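Local coordinates for protein type VI secretion system component (Escherichia coli O6, PDB 2P5Z) that is a component of the type VI secretion system and, resembling phage T4 tail proteins gp27 and gp5, probably forms part of its cell-puncturing spike, at residues S320-G325 / V343-V348; K314-S319 / E359-A364; W185-T190 / G207-L212; L233-S238 / A337-G342. One frame throughout, in Å; residues are numbered along the deposited sequence.

Interaction 1. Residues S320-G325 / V343-V348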
# COMPACT_ATOMS: atom_id res chain seq x y z
N SER A 320 -31.85 -15.21 -6.48
CA SER A 320 -31.95 -13.92 -5.81
C SER A 320 -31.95 -14.15 -4.31
O SER A 320 -31.89 -13.20 -3.52
CB SER A 320 -33.25 -13.27 -6.19
OG SER A 320 -34.34 -14.10 -5.81
N LEU A 321 -32.08 -15.41 -3.92
CA LEU A 321 -32.06 -15.80 -2.53
C LEU A 321 -30.63 -15.97 -2.00
O LEU A 321 -30.40 -15.85 -0.79
CB LEU A 321 -32.85 -17.10 -2.34
CG LEU A 321 -34.38 -16.97 -2.32
CD1 LEU A 321 -35.04 -18.33 -2.17
CD2 LEU A 321 -34.84 -16.02 -1.20
N LEU A 322 -29.68 -16.22 -2.91
CA LEU A 322 -28.30 -16.53 -2.54
C LEU A 322 -27.56 -15.32 -1.94
O LEU A 322 -27.50 -14.24 -2.54
CB LEU A 322 -27.53 -17.09 -3.74
CG LEU A 322 -26.51 -18.18 -3.39
CD1 LEU A 322 -27.22 -19.51 -3.21
CD2 LEU A 322 -25.46 -18.33 -4.46
N MET A 323 -26.99 -15.54 -0.76
CA MET A 323 -26.58 -14.45 0.11
C MET A 323 -25.46 -14.96 1.00
O MET A 323 -25.41 -16.15 1.28
CB MET A 323 -27.76 -14.11 1.01
CG MET A 323 -28.04 -12.65 1.18
SD MET A 323 -29.34 -12.42 2.41
CE MET A 323 -30.49 -13.74 2.01
N PRO A 324 -24.56 -14.06 1.45
CA PRO A 324 -23.64 -14.40 2.52
C PRO A 324 -24.35 -14.82 3.81
O PRO A 324 -25.30 -14.17 4.25
CB PRO A 324 -22.89 -13.09 2.75
CG PRO A 324 -22.94 -12.41 1.46
CD PRO A 324 -24.32 -12.70 0.95
N GLY A 325 -23.89 -15.92 4.40
CA GLY A 325 -24.50 -16.47 5.59
C GLY A 325 -25.27 -17.74 5.31
O GLY A 325 -25.46 -18.57 6.20
N VAL A 343 -21.90 -25.94 1.16
CA VAL A 343 -20.93 -24.86 1.23
C VAL A 343 -21.53 -23.64 1.89
O VAL A 343 -22.74 -23.41 1.80
CB VAL A 343 -20.34 -24.48 -0.17
CG1 VAL A 343 -19.86 -25.71 -0.92
CG2 VAL A 343 -21.33 -23.68 -1.04
N LEU A 344 -20.70 -22.87 2.58
CA LEU A 344 -21.17 -21.67 3.26
C LEU A 344 -20.74 -20.49 2.44
O LEU A 344 -19.56 -20.32 2.18
CB LEU A 344 -20.55 -21.58 4.66
CG LEU A 344 -20.93 -20.46 5.65
CD1 LEU A 344 -19.99 -19.25 5.56
CD2 LEU A 344 -22.41 -20.03 5.57
N ILE A 345 -21.71 -19.68 2.04
CA ILE A 345 -21.44 -18.51 1.23
C ILE A 345 -20.84 -17.42 2.09
O ILE A 345 -21.46 -16.98 3.05
CB ILE A 345 -22.73 -17.94 0.61
CG1 ILE A 345 -23.53 -19.03 -0.10
CG2 ILE A 345 -22.40 -16.73 -0.29
CD1 ILE A 345 -22.85 -19.66 -1.32
N THR A 346 -19.62 -17.01 1.73
CA THR A 346 -18.93 -15.94 2.42
C THR A 346 -19.07 -14.61 1.71
O THR A 346 -18.89 -13.57 2.33
CB THR A 346 -17.43 -16.24 2.59
OG1 THR A 346 -16.81 -16.34 1.30
CG2 THR A 346 -17.24 -17.55 3.34
N GLY A 347 -19.35 -14.62 0.41
CA GLY A 347 -19.38 -13.39 -0.37
C GLY A 347 -20.11 -13.54 -1.69
O GLY A 347 -20.15 -14.63 -2.23
N VAL A 348 -20.73 -12.46 -2.17
CA VAL A 348 -21.30 -12.40 -3.52
C VAL A 348 -20.99 -11.07 -4.22
O VAL A 348 -20.95 -10.01 -3.60
CB VAL A 348 -22.84 -12.63 -3.57
CG1 VAL A 348 -23.24 -13.99 -3.01
CG2 VAL A 348 -23.59 -11.54 -2.83
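Gly325 and Ile345 meet through backbone: Gly325 N donates to Ile345 O over 3.0 Å in a nearly straight bond (169° at the hydrogen). The same oxygen also receives a C-H···O contact from Pro324 CA, so one strand carbonyl grips two successive residues of the loop. Ile345 presses its branch point against the peptide just before the proline, with CB 3.3 Å and CG2 3.4 Å from Met323 O, while CD1, at the end of its other branch, touches Leu322 CD2. The proline ring lies farther along the strand. Its CD rests 4.0 Å from Val348 CG2, the two side chains crossing at about a right angle, and its CG is 4.1 Å from Gly347 CA. Next to the proline, Gly325 O meets Leu344 CD2 at 3.4 Å; the CG of Leu344 stands anti to its backbone N (chi1 -176°). Strand 343-353 carries a classic beta bulge here: Thr346 and Gly347 both face Thr363 of the next strand, 359-366, and Thr346 OG1 is hydrogen-bonded to Thr363 OG1. The loop itself delivers the chain into strand 326-330, the antiparallel neighbour of 343-353 within the phage baseplate hub-like domain; Gly325 makes this entry with a positive phi of 108°, a conformation readily open to glycine. In the second shell, Phe362 touches Leu322, Ile345 and Val348, bringing loop and strand against one aromatic side chain. Glu37 of strand 29-38 packs on Pro324 and Val348, and Tyr208 on Leu344.

Interaction 2. Residues K314-S319 / E359-A364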
# COMPACT_ATOMS: atom_id res chain seq x y z
N LYS A 314 -15.73 -21.19 -5.43
CA LYS A 314 -16.41 -20.16 -6.20
C LYS A 314 -17.48 -20.70 -7.15
O LYS A 314 -17.60 -21.90 -7.38
CB LYS A 314 -15.42 -19.30 -6.97
CG LYS A 314 -14.56 -18.40 -6.12
CD LYS A 314 -14.06 -17.23 -6.94
CE LYS A 314 -12.69 -16.75 -6.45
NZ LYS A 314 -11.65 -17.84 -6.57
N GLY A 315 -18.27 -19.79 -7.70
CA GLY A 315 -19.35 -20.19 -8.58
C GLY A 315 -20.20 -19.03 -9.08
O GLY A 315 -19.96 -17.88 -8.71
N GLN A 316 -21.18 -19.34 -9.92
CA GLN A 316 -22.09 -18.35 -10.47
C GLN A 316 -23.52 -18.78 -10.30
O GLN A 316 -23.80 -19.98 -10.20
CB GLN A 316 -21.80 -18.10 -11.94
CG GLN A 316 -20.85 -16.97 -12.15
CD GLN A 316 -20.16 -17.08 -13.47
OE1 GLN A 316 -19.56 -18.11 -13.78
NE2 GLN A 316 -20.22 -16.02 -14.26
N SER A 317 -24.43 -17.81 -10.26
CA SER A 317 -25.83 -18.09 -10.02
C SER A 317 -26.78 -16.99 -10.48
O SER A 317 -26.37 -15.85 -10.75
CB SER A 317 -26.08 -18.37 -8.54
OG SER A 317 -27.39 -18.87 -8.36
N THR A 318 -28.07 -17.36 -10.56
CA THR A 318 -29.16 -16.43 -10.86
C THR A 318 -30.14 -16.35 -9.70
O THR A 318 -31.11 -15.59 -9.77
CB THR A 318 -29.96 -16.85 -12.13
OG1 THR A 318 -30.41 -18.22 -12.00
CG2 THR A 318 -29.14 -16.69 -13.38
N SER A 319 -29.93 -17.17 -8.67
CA SER A 319 -30.75 -17.13 -7.46
C SER A 319 -30.69 -15.78 -6.75
O SER A 319 -29.63 -15.27 -6.47
CB SER A 319 -30.32 -18.22 -6.48
OG SER A 319 -30.94 -18.02 -5.22
N GLU A 359 -27.38 -11.77 -12.33
CA GLU A 359 -26.33 -12.77 -12.25
C GLU A 359 -25.44 -12.43 -11.06
O GLU A 359 -25.17 -11.25 -10.81
CB GLU A 359 -25.51 -12.75 -13.54
CG GLU A 359 -24.52 -13.89 -13.68
CD GLU A 359 -24.07 -14.08 -15.11
OE1 GLU A 359 -23.04 -14.75 -15.31
OE2 GLU A 359 -24.75 -13.57 -16.03
N LEU A 360 -25.00 -13.44 -10.33
CA LEU A 360 -24.01 -13.21 -9.26
C LEU A 360 -22.87 -14.20 -9.27
O LEU A 360 -23.07 -15.37 -9.57
CB LEU A 360 -24.68 -13.13 -7.87
CG LEU A 360 -25.31 -14.18 -6.94
CD1 LEU A 360 -26.59 -14.68 -7.51
CD2 LEU A 360 -24.39 -15.35 -6.53
N THR A 361 -21.66 -13.75 -8.96
CA THR A 361 -20.57 -14.67 -8.66
C THR A 361 -20.47 -14.78 -7.12
O THR A 361 -20.63 -13.78 -6.43
CB THR A 361 -19.22 -14.19 -9.23
OG1 THR A 361 -18.80 -13.01 -8.53
CG2 THR A 361 -19.33 -13.84 -10.71
N PHE A 362 -20.24 -15.98 -6.59
CA PHE A 362 -20.08 -16.12 -5.15
C PHE A 362 -18.74 -16.70 -4.73
O PHE A 362 -18.18 -17.51 -5.44
CB PHE A 362 -21.23 -16.91 -4.53
CG PHE A 362 -21.29 -18.36 -4.92
CD1 PHE A 362 -20.60 -19.33 -4.19
CD2 PHE A 362 -22.08 -18.78 -5.99
CE1 PHE A 362 -20.68 -20.69 -4.53
CE2 PHE A 362 -22.17 -20.13 -6.33
CZ PHE A 362 -21.46 -21.08 -5.60
N THR A 363 -18.23 -16.31 -3.56
CA THR A 363 -17.12 -17.03 -2.94
C THR A 363 -17.74 -17.83 -1.81
O THR A 363 -18.84 -17.50 -1.36
CB THR A 363 -15.98 -16.12 -2.41
OG1 THR A 363 -16.51 -15.23 -1.42
CG2 THR A 363 -15.39 -15.28 -3.53
N ALA A 364 -17.05 -18.87 -1.35
CA ALA A 364 -17.62 -19.78 -0.35
C ALA A 364 -16.55 -20.64 0.33
O ALA A 364 -15.39 -20.69 -0.11
CB ALA A 364 -18.68 -20.68 -0.99
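Phe362 lays its ring flat against the backbone of Gly315: Gly315 CA sits over one face, 3.9 Å from the ring centroid and 24° off its normal, a CH-pi contact. The glycine has no side chain to keep the ring off the main chain. CG of Phe362 stands between its own backbone N and carbonyl carbon (chi1 68°), and the CD2-CE2 side of the ring meets the Gly315 carbonyl, both atoms touching Gly315 C. Leu360 projects to the same face of the sheet, and its CD1 lies 3.9 Å from Ser317 CB and close to Ser319 O. The two strands form an antiparallel ladder in which Gly315-Phe362 and Ser317-Leu360 are the hydrogen-bonded pairs. Phe362 N to Gly315 O (2.9 Å) and Leu360 N to Ser317 O (2.8 Å) are the straighter bonds, and Gly315 N to Phe362 O is weak. On the opposite face, the non-hydrogen-bonded partners lie side by side and point the same way: Gln316 CG is 3.8 Å from Thr361 CG2, and Lys314 CG 4.1 Å from Thr363 CG2. Gln316 also approaches Glu359, its amide plane 38° from the carboxylate plane, with Gln316 NE2 and Glu359 OE1 3.3 Å apart. Where strand 311-317 ends, Ser317 OG accepts from Ser319 N in an ST turn and also bonds to Ala229 O, on the approach to strand 230-237.

Interaction 3. Residues W185-T190 / G207-L212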
# COMPACT_ATOMS: atom_id res chain seq x y z
N TRP A 185 -18.17 -13.06 13.89
CA TRP A 185 -18.50 -12.55 12.58
C TRP A 185 -19.92 -12.05 12.51
O TRP A 185 -20.76 -12.38 13.36
CB TRP A 185 -18.27 -13.61 11.51
CG TRP A 185 -18.95 -14.91 11.72
CD1 TRP A 185 -18.47 -15.98 12.43
CD2 TRP A 185 -20.20 -15.32 11.18
NE1 TRP A 185 -19.37 -17.02 12.39
CE2 TRP A 185 -20.44 -16.65 11.62
CE3 TRP A 185 -21.16 -14.70 10.38
CZ2 TRP A 185 -21.59 -17.36 11.28
CZ3 TRP A 185 -22.32 -15.42 10.04
CH2 TRP A 185 -22.52 -16.73 10.49
N PHE A 186 -20.19 -11.25 11.49
CA PHE A 186 -21.54 -10.77 11.29
C PHE A 186 -22.07 -10.85 9.84
O PHE A 186 -21.30 -10.90 8.87
CB PHE A 186 -21.72 -9.36 11.85
CG PHE A 186 -20.80 -8.33 11.26
CD1 PHE A 186 -19.53 -8.12 11.78
CD2 PHE A 186 -21.24 -7.51 10.22
CE1 PHE A 186 -18.69 -7.13 11.25
CE2 PHE A 186 -20.41 -6.52 9.68
CZ PHE A 186 -19.14 -6.31 10.22
N ARG A 187 -23.39 -10.84 9.74
CA ARG A 187 -24.05 -10.66 8.47
C ARG A 187 -25.24 -9.73 8.64
O ARG A 187 -25.65 -9.42 9.76
CB ARG A 187 -24.54 -11.99 7.91
CG ARG A 187 -25.70 -12.61 8.63
CD ARG A 187 -25.78 -14.06 8.21
NE ARG A 187 -26.86 -14.77 8.87
CZ ARG A 187 -28.10 -14.83 8.41
NH1 ARG A 187 -28.43 -14.21 7.28
NH2 ARG A 187 -29.02 -15.51 9.10
N PHE A 188 -25.80 -9.31 7.51
CA PHE A 188 -26.95 -8.44 7.52
C PHE A 188 -28.19 -9.23 7.18
O PHE A 188 -28.13 -10.21 6.45
CB PHE A 188 -26.72 -7.28 6.57
CG PHE A 188 -25.64 -6.35 7.02
CD1 PHE A 188 -25.95 -5.24 7.79
CD2 PHE A 188 -24.32 -6.60 6.71
CE1 PHE A 188 -24.96 -4.40 8.22
CE2 PHE A 188 -23.32 -5.76 7.15
CZ PHE A 188 -23.64 -4.65 7.90
N ALA A 189 -29.32 -8.84 7.76
CA ALA A 189 -30.59 -9.51 7.50
C ALA A 189 -31.66 -8.46 7.47
O ALA A 189 -31.43 -7.32 7.88
CB ALA A 189 -30.88 -10.56 8.56
N THR A 190 -32.84 -8.82 6.99
CA THR A 190 -33.90 -7.85 6.78
C THR A 190 -35.04 -8.10 7.77
O THR A 190 -35.42 -9.24 8.01
CB THR A 190 -34.35 -7.87 5.30
OG1 THR A 190 -33.27 -7.35 4.50
CG2 THR A 190 -35.65 -7.06 5.06
N GLY A 207 -24.82 -20.28 13.31
CA GLY A 207 -25.29 -19.01 12.79
C GLY A 207 -25.62 -19.06 11.32
O GLY A 207 -26.22 -18.12 10.78
N TYR A 208 -25.24 -20.16 10.68
CA TYR A 208 -25.43 -20.36 9.25
C TYR A 208 -26.91 -20.57 8.98
O TYR A 208 -27.62 -21.16 9.78
CB TYR A 208 -24.68 -21.59 8.76
CG TYR A 208 -23.17 -21.61 8.93
CD1 TYR A 208 -22.45 -20.48 9.28
CD2 TYR A 208 -22.46 -22.79 8.69
CE1 TYR A 208 -21.06 -20.53 9.41
CE2 TYR A 208 -21.08 -22.85 8.80
CZ TYR A 208 -20.38 -21.72 9.16
OH TYR A 208 -19.00 -21.79 9.28
N GLU A 209 -27.38 -20.08 7.85
CA GLU A 209 -28.77 -20.29 7.49
C GLU A 209 -28.92 -21.47 6.53
O GLU A 209 -28.30 -21.50 5.46
CB GLU A 209 -29.37 -19.02 6.92
CG GLU A 209 -30.87 -19.09 6.78
CD GLU A 209 -31.46 -17.82 6.24
OE1 GLU A 209 -32.50 -17.90 5.55
OE2 GLU A 209 -30.87 -16.74 6.49
N ARG A 210 -29.74 -22.43 6.93
CA ARG A 210 -29.97 -23.65 6.15
C ARG A 210 -31.41 -23.64 5.62
O ARG A 210 -32.32 -23.15 6.29
CB ARG A 210 -29.71 -24.87 7.03
CG ARG A 210 -28.24 -25.14 7.29
CD ARG A 210 -28.03 -25.83 8.63
NE ARG A 210 -26.86 -26.71 8.60
CZ ARG A 210 -26.92 -28.04 8.47
NH1 ARG A 210 -28.10 -28.65 8.37
NH2 ARG A 210 -25.81 -28.76 8.45
N GLY A 211 -31.63 -24.17 4.41
CA GLY A 211 -30.58 -24.70 3.55
C GLY A 211 -31.10 -24.92 2.15
O GLY A 211 -31.77 -25.91 1.88
N LEU A 212 -30.78 -23.98 1.26
CA LEU A 212 -31.13 -24.07 -0.16
C LEU A 212 -30.42 -25.23 -0.84
O LEU A 212 -29.33 -25.64 -0.43
CB LEU A 212 -30.76 -22.79 -0.89
CG LEU A 212 -31.46 -21.49 -0.52
CD1 LEU A 212 -31.25 -20.49 -1.65
CD2 LEU A 212 -32.94 -21.71 -0.27
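Trp185 and Arg187 reach from strand 185-191, an outermost strand, within this chain, of a mixed three-stranded sheet, to the turn that leads into strand 209-214, so the contact joins two beta units of the hub-like domain through side chains, without a hydrogen bond between the segments. The aromatic part is the pair Trp185-Tyr208. The Trp185 six-membered ring and the Tyr208 ring have centroids 5.9 Å apart and planes at 42°, and Trp185 CZ2 comes to the edge of the tyrosine ring, 3.7 Å from Tyr208 CE1. The CG of Trp185 is held between the backbone N and carbonyl carbon (chi1 55°). Tyr373 makes an edge-to-face contact with the same indole, and its backbone N is hydrogen-bonded to Tyr208 OH. The ionic part is a rather long salt bridge, Arg187 NH2 to Glu209 OE2 at 3.4 Å. Here two extended side chains cross at about a right angle, their guanidinium and carboxylate planes 50° apart; Glu200 forms a second, weak ion pair with the arginine. The Gly207 carbonyl lies near both side chains of the strand, its O being 4.0 Å from Trp185 CH2 and 3.9 Å from Arg187 NE.

Interaction 4. Residues L233-S238 / A337-G342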
# COMPACT_ATOMS: atom_id res chain seq x y z
N LEU A 233 -18.92 -23.67 -11.41
CA LEU A 233 -18.31 -24.01 -10.14
C LEU A 233 -16.82 -24.26 -10.27
O LEU A 233 -16.37 -24.92 -11.22
CB LEU A 233 -18.98 -25.22 -9.50
CG LEU A 233 -20.48 -25.13 -9.23
CD1 LEU A 233 -20.95 -26.31 -8.39
CD2 LEU A 233 -20.87 -23.83 -8.54
N ASN A 234 -16.06 -23.72 -9.32
CA ASN A 234 -14.62 -23.86 -9.28
C ASN A 234 -14.02 -23.77 -7.86
O ASN A 234 -14.66 -23.25 -6.94
CB ASN A 234 -13.96 -22.85 -10.21
CG ASN A 234 -14.16 -21.43 -9.75
OD1 ASN A 234 -13.28 -20.86 -9.13
ND2 ASN A 234 -15.31 -20.85 -10.07
N THR A 235 -12.81 -24.30 -7.70
CA THR A 235 -12.18 -24.38 -6.40
C THR A 235 -10.80 -23.81 -6.46
O THR A 235 -10.23 -23.68 -7.54
CB THR A 235 -11.96 -25.81 -5.94
OG1 THR A 235 -11.01 -26.41 -6.83
CG2 THR A 235 -13.24 -26.63 -5.87
N ALA A 236 -10.26 -23.49 -5.29
CA ALA A 236 -8.90 -23.00 -5.16
C ALA A 236 -8.38 -23.44 -3.81
O ALA A 236 -9.08 -23.33 -2.80
CB ALA A 236 -8.84 -21.48 -5.28
N TYR A 237 -7.17 -23.97 -3.79
CA TYR A 237 -6.57 -24.48 -2.57
C TYR A 237 -5.16 -24.04 -2.60
O TYR A 237 -4.49 -24.09 -3.63
CB TYR A 237 -6.61 -26.00 -2.51
CG TYR A 237 -7.98 -26.60 -2.34
CD1 TYR A 237 -8.81 -26.85 -3.44
CD2 TYR A 237 -8.44 -26.97 -1.09
CE1 TYR A 237 -10.06 -27.42 -3.28
CE2 TYR A 237 -9.69 -27.56 -0.93
CZ TYR A 237 -10.49 -27.77 -2.03
OH TYR A 237 -11.73 -28.34 -1.86
N SER A 238 -4.68 -23.57 -1.45
CA SER A 238 -3.37 -22.96 -1.41
C SER A 238 -2.58 -23.57 -0.28
O SER A 238 -3.10 -24.38 0.49
CB SER A 238 -3.51 -21.46 -1.22
OG SER A 238 -2.40 -20.80 -1.80
N ALA A 337 -17.06 -32.56 -5.37
CA ALA A 337 -17.54 -33.23 -4.15
C ALA A 337 -17.95 -32.29 -3.02
O ALA A 337 -18.96 -32.53 -2.36
CB ALA A 337 -16.50 -34.24 -3.65
N VAL A 338 -17.17 -31.21 -2.83
CA VAL A 338 -17.41 -30.22 -1.78
C VAL A 338 -18.76 -29.53 -1.89
O VAL A 338 -19.43 -29.31 -0.88
CB VAL A 338 -16.31 -29.12 -1.74
CG1 VAL A 338 -15.21 -29.50 -0.77
CG2 VAL A 338 -15.75 -28.84 -3.14
N PHE A 339 -19.16 -29.22 -3.12
CA PHE A 339 -20.43 -28.55 -3.39
C PHE A 339 -21.63 -29.45 -3.14
O PHE A 339 -22.75 -28.97 -2.94
CB PHE A 339 -20.49 -28.07 -4.83
CG PHE A 339 -19.51 -26.98 -5.16
CD1 PHE A 339 -19.80 -25.66 -4.89
CD2 PHE A 339 -18.31 -27.29 -5.81
CE1 PHE A 339 -18.90 -24.66 -5.23
CE2 PHE A 339 -17.40 -26.29 -6.15
CZ PHE A 339 -17.69 -24.97 -5.86
N ARG A 340 -21.42 -30.76 -3.16
CA ARG A 340 -22.48 -31.70 -2.84
C ARG A 340 -22.62 -31.87 -1.32
O ARG A 340 -23.73 -32.08 -0.83
CB ARG A 340 -22.28 -33.04 -3.56
CG ARG A 340 -22.41 -32.95 -5.10
CD ARG A 340 -22.74 -34.31 -5.75
NE ARG A 340 -21.76 -35.34 -5.40
CZ ARG A 340 -20.67 -35.61 -6.11
NH1 ARG A 340 -20.40 -34.94 -7.22
NH2 ARG A 340 -19.84 -36.57 -5.70
N LYS A 341 -21.50 -31.75 -0.60
CA LYS A 341 -21.49 -31.80 0.88
C LYS A 341 -22.25 -30.62 1.50
O LYS A 341 -22.94 -30.79 2.50
CB LYS A 341 -20.07 -31.77 1.44
CG LYS A 341 -19.08 -32.76 0.86
CD LYS A 341 -19.32 -34.19 1.31
CE LYS A 341 -18.31 -35.11 0.67
NZ LYS A 341 -18.52 -36.51 1.12
N GLY A 342 -22.11 -29.44 0.90
CA GLY A 342 -22.67 -28.22 1.48
C GLY A 342 -21.60 -27.15 1.60
O GLY A 342 -20.48 -27.43 2.04
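Leu233 meets Phe339 tip to tip, placing CD1 over one face of the ring in a CH-pi contact, 3.7 Å from the centroid and 17° off the normal. CG of Leu233 stands anti to its carbonyl carbon (chi1 -57°). CD1 is displaced toward the CG side of the ring (3.6 Å to Phe339 CG), while Leu233 CD2 lies 3.9 Å from Phe339 CE1. One residue on, the backbone takes over: Asn234 O stands in the plane of the ring at its edge, 3.6 Å from Phe339 CZ; the Asn234 CB points away from the helix, and ND2 is hydrogen-bonded to Gly232 O. The phenyl group thus has a leucine methyl over a face and a carbonyl at its rim. The short helix 337-341, which links strands 326-330 and 343-353, here packs across the strand, the axes of 233-237 and 337-341 approaching to 9.9 Å at 107°. Thr235 splits its two branches. CG2 touches both Phe339 CE2, at 4.2 Å, and Val338 CG2, whereas OG1 hydrogen-bonds to the backbone N of His96 in the second subunit. Residues 235-237 pair there in an antiparallel ladder, so the sheet continues from one copy of the protein into another. Tyr237 reaches the helix with its hydroxyl, OH lying 3.8 Å from Val338 CG1.

From the N terminus, interaction 3 closes first, returning the chain from 185-190 to 207-212 before the others open. Segment 233-238 then opens interaction 4, and the long excursion that follows comes back through 314-319 and 320-325, which open interactions 2 and 1. Helix 337-341 closes interaction 4, strand segment 343-348 closes interaction 1 and 359-364 closes interaction 2. Interaction 1 is therefore nested inside interaction 2, and interaction 4 crosses both. Spatially, interaction 1 is the junction: it touches interaction 2 through Gly347 and Thr363, interaction 3 through Gly325 and Glu209, and interaction 4 through Val343 and Val338. Interactions 2 and 4 also touch, Lys314 N meeting Asn234 O, and interaction 4's strand extends the sheet into a neighbouring subunit.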